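Local coordinates for protein prolyl-tRNA synthetase (Naegleria fowleri, PDB 6UYH) that probably attaches proline to its cognate tRNA at the expense of ATP, and binds the inhibitor halofuginone together with an ATP analogue in its active site, at residues I123-Y128 and A264-W269. Residues are numbered along the deposited sequence; the frame is centred on the assembly and turned at random.
With HFG (7-bromo-6-chloro-3-{3-[(2R,3S)-3-hydroxypiperidin-2-yl]-2-oxopropyl}quinazolin-4(3H)-one), chain D.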
ATOM      1  N   ILE A 123      17.638   2.633  -7.259  1.00 16.85           N
ATOM      2  CA  ILE A 123      16.974   1.335  -7.337  1.00 17.26           C
ATOM      3  C   ILE A 123      16.274   1.167  -8.683  1.00 19.61           C
ATOM      4  O   ILE A 123      16.231   0.063  -9.233  1.00 19.38           O
ATOM      5  CB  ILE A 123      15.973   1.203  -6.170  1.00 17.31           C
ATOM      6  CG1 ILE A 123      16.710   1.288  -4.830  1.00 18.74           C
ATOM      7  CG2 ILE A 123      15.133  -0.091  -6.279  1.00 17.59           C
ATOM      8  CD1 ILE A 123      15.776   1.268  -3.611  1.00 16.66           C
ATOM      9  N   MET A 124      15.739   2.254  -9.238  1.00 17.31           N
ATOM     10  CA  MET A 124      14.905   2.208 -10.429  1.00 17.75           C
ATOM     11  C   MET A 124      15.636   2.531 -11.721  1.00 22.72           C
ATOM     12  O   MET A 124      15.287   1.970 -12.766  1.00 21.09           O
ATOM     13  CB  MET A 124      13.733   3.180 -10.272  1.00 16.80           C
ATOM     14  CG  MET A 124      12.802   2.789  -9.151  1.00 15.02           C
ATOM     15  SD  MET A 124      11.556   4.065  -8.840  1.00 21.35           S
ATOM     16  CE  MET A 124      10.566   3.921 -10.321  1.00 18.07           C
ATOM     17  N   TYR A 125      16.633   3.406 -11.693  1.00 21.44           N
ATOM     18  CA  TYR A 125      17.118   3.938 -12.961  1.00 19.36           C
ATOM     19  C   TYR A 125      17.966   2.947 -13.761  1.00 20.01           C
ATOM     20  O   TYR A 125      18.001   3.064 -14.991  1.00 23.47           O
ATOM     21  CB  TYR A 125      17.860   5.263 -12.735  1.00 20.96           C
ATOM     22  CG  TYR A 125      16.936   6.384 -12.279  1.00 22.63           C
ATOM     23  CD1 TYR A 125      15.547   6.213 -12.297  1.00 25.46           C
ATOM     24  CD2 TYR A 125      17.437   7.597 -11.814  1.00 24.03           C
ATOM     25  CE1 TYR A 125      14.696   7.221 -11.879  1.00 20.35           C
ATOM     26  CE2 TYR A 125      16.588   8.618 -11.386  1.00 21.92           C
ATOM     27  CZ  TYR A 125      15.219   8.419 -11.419  1.00 21.46           C
ATOM     28  OH  TYR A 125      14.365   9.425 -10.998  1.00 22.92           O
ATOM     29  N   PRO A 126      18.611   1.935 -13.157  1.00 21.33           N
ATOM     30  CA  PRO A 126      19.187   0.880 -14.011  1.00 26.32           C
ATOM     31  C   PRO A 126      18.137   0.159 -14.842  1.00 24.89           C
ATOM     32  O   PRO A 126      18.403  -0.185 -16.000  1.00 24.99           O
ATOM     33  CB  PRO A 126      19.885  -0.043 -13.003  1.00 26.00           C
ATOM     34  CG  PRO A 126      20.276   0.879 -11.892  1.00 24.19           C
ATOM     35  CD  PRO A 126      19.088   1.805 -11.765  1.00 22.68           C
ATOM     36  N   SER A 127      16.935  -0.050 -14.293  1.00 21.10           N
ATOM     37  CA  SER A 127      15.844  -0.628 -15.078  1.00 23.36           C
ATOM     38  C   SER A 127      15.379   0.325 -16.168  1.00 23.43           C
ATOM     39  O   SER A 127      15.048  -0.107 -17.279  1.00 24.25           O
ATOM     40  CB  SER A 127      14.672  -0.985 -14.162  1.00 22.16           C
ATOM     41  OG  SER A 127      15.031  -2.037 -13.296  1.00 22.80           O
ATOM     42  N   TYR A 128      15.318   1.622 -15.859  1.00 16.70           N
ATOM     43  CA  TYR A 128      14.928   2.598 -16.870  1.00 19.50           C
ATOM     44  C   TYR A 128      15.879   2.555 -18.057  1.00 22.77           C
ATOM     45  O   TYR A 128      15.451   2.676 -19.210  1.00 25.34           O
ATOM     46  CB  TYR A 128      14.896   4.004 -16.254  1.00 19.08           C
ATOM     47  CG  TYR A 128      13.618   4.363 -15.516  1.00 19.01           C
ATOM     48  CD1 TYR A 128      13.004   3.461 -14.659  1.00 20.62           C
ATOM     49  CD2 TYR A 128      13.047   5.626 -15.654  1.00 21.59           C
ATOM     50  CE1 TYR A 128      11.842   3.789 -13.984  1.00 22.02           C
ATOM     51  CE2 TYR A 128      11.876   5.961 -14.986  1.00 21.40           C
ATOM     52  CZ  TYR A 128      11.285   5.044 -14.152  1.00 19.51           C
ATOM     53  OH  TYR A 128      10.125   5.367 -13.477  1.00 17.67           O
ATOM     54  N   ALA A 264      17.539  10.761 -22.064  1.00 30.67           N
ATOM     55  CA  ALA A 264      16.185  11.099 -21.654  1.00 33.09           C
ATOM     56  C   ALA A 264      16.196  12.259 -20.664  1.00 31.46           C
ATOM     57  O   ALA A 264      17.145  12.448 -19.900  1.00 33.36           O
ATOM     58  CB  ALA A 264      15.492   9.888 -21.015  1.00 30.72           C
ATOM     59  N   TYR A 265      15.123  13.042 -20.690  1.00 28.53           N
ATOM     60  CA  TYR A 265      14.848  14.017 -19.646  1.00 29.41           C
ATOM     61  C   TYR A 265      14.000  13.348 -18.575  1.00 32.48           C
ATOM     62  O   TYR A 265      13.083  12.583 -18.890  1.00 30.96           O
ATOM     63  CB  TYR A 265      14.127  15.232 -20.220  1.00 27.18           C
ATOM     64  CG  TYR A 265      15.032  16.078 -21.092  1.00 32.31           C
ATOM     65  CD1 TYR A 265      15.656  17.208 -20.575  1.00 40.55           C
ATOM     66  CD2 TYR A 265      15.286  15.727 -22.408  1.00 37.46           C
ATOM     67  CE1 TYR A 265      16.498  17.985 -21.359  1.00 41.37           C
ATOM     68  CE2 TYR A 265      16.130  16.501 -23.202  1.00 40.91           C
ATOM     69  CZ  TYR A 265      16.733  17.625 -22.664  1.00 46.33           C
ATOM     70  OH  TYR A 265      17.570  18.400 -23.432  1.00 55.33           O
ATOM     71  N   GLN A 266      14.326  13.607 -17.307  1.00 25.56           N
ATOM     72  CA  GLN A 266      13.642  12.946 -16.203  1.00 24.41           C
ATOM     73  C   GLN A 266      13.144  13.941 -15.170  1.00 27.00           C
ATOM     74  O   GLN A 266      13.706  15.028 -14.999  1.00 22.13           O
ATOM     75  CB  GLN A 266      14.535  11.940 -15.486  1.00 24.27           C
ATOM     76  CG  GLN A 266      14.858  10.706 -16.313  1.00 26.35           C
ATOM     77  CD  GLN A 266      15.903   9.853 -15.642  1.00 28.16           C
ATOM     78  OE1 GLN A 266      17.102  10.063 -15.836  1.00 27.15           O
ATOM     79  NE2 GLN A 266      15.459   8.899 -14.823  1.00 23.63           N
ATOM     80  N   ASN A 267      12.080  13.532 -14.480  1.00 23.07           N
ATOM     81  CA  ASN A 267      11.572  14.179 -13.278  1.00 22.43           C
ATOM     82  C   ASN A 267      11.445  13.134 -12.177  1.00 21.76           C
ATOM     83  O   ASN A 267      11.339  11.935 -12.450  1.00 21.55           O
ATOM     84  CB  ASN A 267      10.181  14.796 -13.481  1.00 20.41           C
ATOM     85  CG  ASN A 267      10.126  15.783 -14.610  1.00 23.30           C
ATOM     86  OD1 ASN A 267      11.110  16.463 -14.930  1.00 23.76           O
ATOM     87  ND2 ASN A 267       8.949  15.897 -15.212  1.00 22.27           N
ATOM     88  N   SER A 268      11.408  13.600 -10.928  1.00 22.26           N
ATOM     89  CA  SER A 268      10.888  12.781  -9.834  1.00 17.88           C
ATOM     90  C   SER A 268      10.160  13.688  -8.852  1.00 20.03           C
ATOM     91  O   SER A 268      10.386  14.897  -8.811  1.00 20.36           O
ATOM     92  CB  SER A 268      11.993  11.961  -9.133  1.00 20.86           C
ATOM     93  OG  SER A 268      12.897  12.795  -8.434  1.00 22.76           O
ATOM     94  N   TRP A 269       9.249  13.101  -8.074  1.00 19.02           N
ATOM     95  CA  TRP A 269       8.366  13.901  -7.238  1.00 19.61           C
ATOM     96  C   TRP A 269       7.837  13.015  -6.118  1.00 16.10           C
ATOM     97  O   TRP A 269       7.593  11.828  -6.334  1.00 17.43           O
ATOM     98  CB  TRP A 269       7.205  14.512  -8.051  1.00 21.32           C
ATOM     99  CG  TRP A 269       6.857  13.790  -9.370  1.00 22.15           C
ATOM    100  CD1 TRP A 269       7.441  13.985 -10.598  1.00 18.79           C
ATOM    101  CD2 TRP A 269       5.830  12.793  -9.573  1.00 18.39           C
ATOM    102  NE1 TRP A 269       6.851  13.167 -11.546  1.00 20.65           N
ATOM    103  CE2 TRP A 269       5.862  12.428 -10.944  1.00 20.58           C
ATOM    104  CE3 TRP A 269       4.887  12.188  -8.732  1.00 18.28           C
ATOM    105  CZ2 TRP A 269       4.991  11.478 -11.491  1.00 21.13           C
ATOM    106  CZ3 TRP A 269       4.014  11.226  -9.283  1.00 19.60           C
ATOM    107  CH2 TRP A 269       4.082  10.884 -10.647  1.00 19.23           C
TER
HETATM  108  O4' HFG D 602      14.758  11.745  -2.176  1.00 20.28           O
HETATM  109  C21 HFG D 602      15.210  12.751  -2.682  1.00 24.81           C
HETATM  110  C3' HFG D 602      14.788  13.213  -4.058  1.00 20.55           C
HETATM  111  C2' HFG D 602      13.393  12.766  -4.513  1.00 20.83           C
HETATM  112  N1' HFG D 602      13.303  11.313  -4.715  1.00 17.42           N
HETATM  113  C6' HFG D 602      12.014  10.918  -5.293  1.00 16.82           C
HETATM  114  C5' HFG D 602      10.856  11.327  -4.422  1.00 18.02           C
HETATM  115  C4' HFG D 602      10.920  12.825  -4.114  1.00 17.85           C
HETATM  116  C39 HFG D 602      12.280  13.208  -3.561  1.00 16.99           C
HETATM  117  O7' HFG D 602      12.338  14.624  -3.364  1.00 18.66           O
HETATM  118  C1' HFG D 602      16.259  13.606  -1.955  1.00 20.25           C
HETATM  119  N3  HFG D 602      16.976  12.841  -0.937  1.00 19.80           N
HETATM  120  C4  HFG D 602      17.846  11.848  -1.367  1.00 16.95           C
HETATM  121  O11 HFG D 602      18.043  11.652  -2.553  1.00 22.03           O
HETATM  122  C10 HFG D 602      18.440  11.068  -0.274  1.00 22.33           C
HETATM  123  C5  HFG D 602      19.346  10.046  -0.554  1.00 20.51           C
HETATM  124  C2  HFG D 602      16.723  13.057   0.390  1.00 22.25           C
HETATM  125  N1  HFG D 602      17.207  12.387   1.374  1.00 23.99           N
HETATM  126  C9  HFG D 602      18.079  11.348   1.046  1.00 23.05           C
HETATM  127  C8  HFG D 602      18.584  10.562   2.082  1.00 22.26           C
HETATM  128  C7  HFG D 602      19.460   9.532   1.783  1.00 23.39           C
HETATM  129 BR1  HFG D 602      20.042   8.420   3.201  1.00 38.31          BR
HETATM  130  C6  HFG D 602      19.862   9.296   0.485  1.00 21.53           C
HETATM  131 CL1  HFG D 602      21.062   8.092   0.122  1.00 29.18          CL
HETATM  132  O   HOH W   1      12.887   9.543 -13.575  1.00 22.28           O
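Gln266 of strand 261-272 and Tyr125 of helix 121-131 reach toward each other tip to tip, a worked example of an amide set over an aromatic ring. Gln266 NE2 stands 3.3 Å above the plane of the Tyr125 ring, over its centre, so its partly positive N-H groups face electron-rich carbons, consistent with a weak N-H to pi attraction. Ring and amide planes are 61° apart, tilted rather than stacked flat. With chi2 at 171°, CD of Gln266 lies far out from the strand, and the two side chains together bridge axes 12.5 Å apart at their closest. Packing is looser, though still buried, toward Ser268 and Asn267, where Ser268 CB approaches Tyr125 OH at 3.9 Å. Here a water accepts from Gln266 NE2 at 2.9 Å, donates to Asn267 O and bonds weakly to Tyr125 OH, linking helix to strand. His171 is hydrogen-bonded to both hydroxyls, its ND1 to Tyr125 OH and its backbone O to Tyr128 OH. Ser268 OG, weakly hydrogen-bonded to Glu121 OE2, which also binds halofuginone, borders the inhibitor's piperidine; the arrangement thus adjoins the active-site pocket on the antiparallel sheet of a class II aminoacyl-tRNA synthetase core.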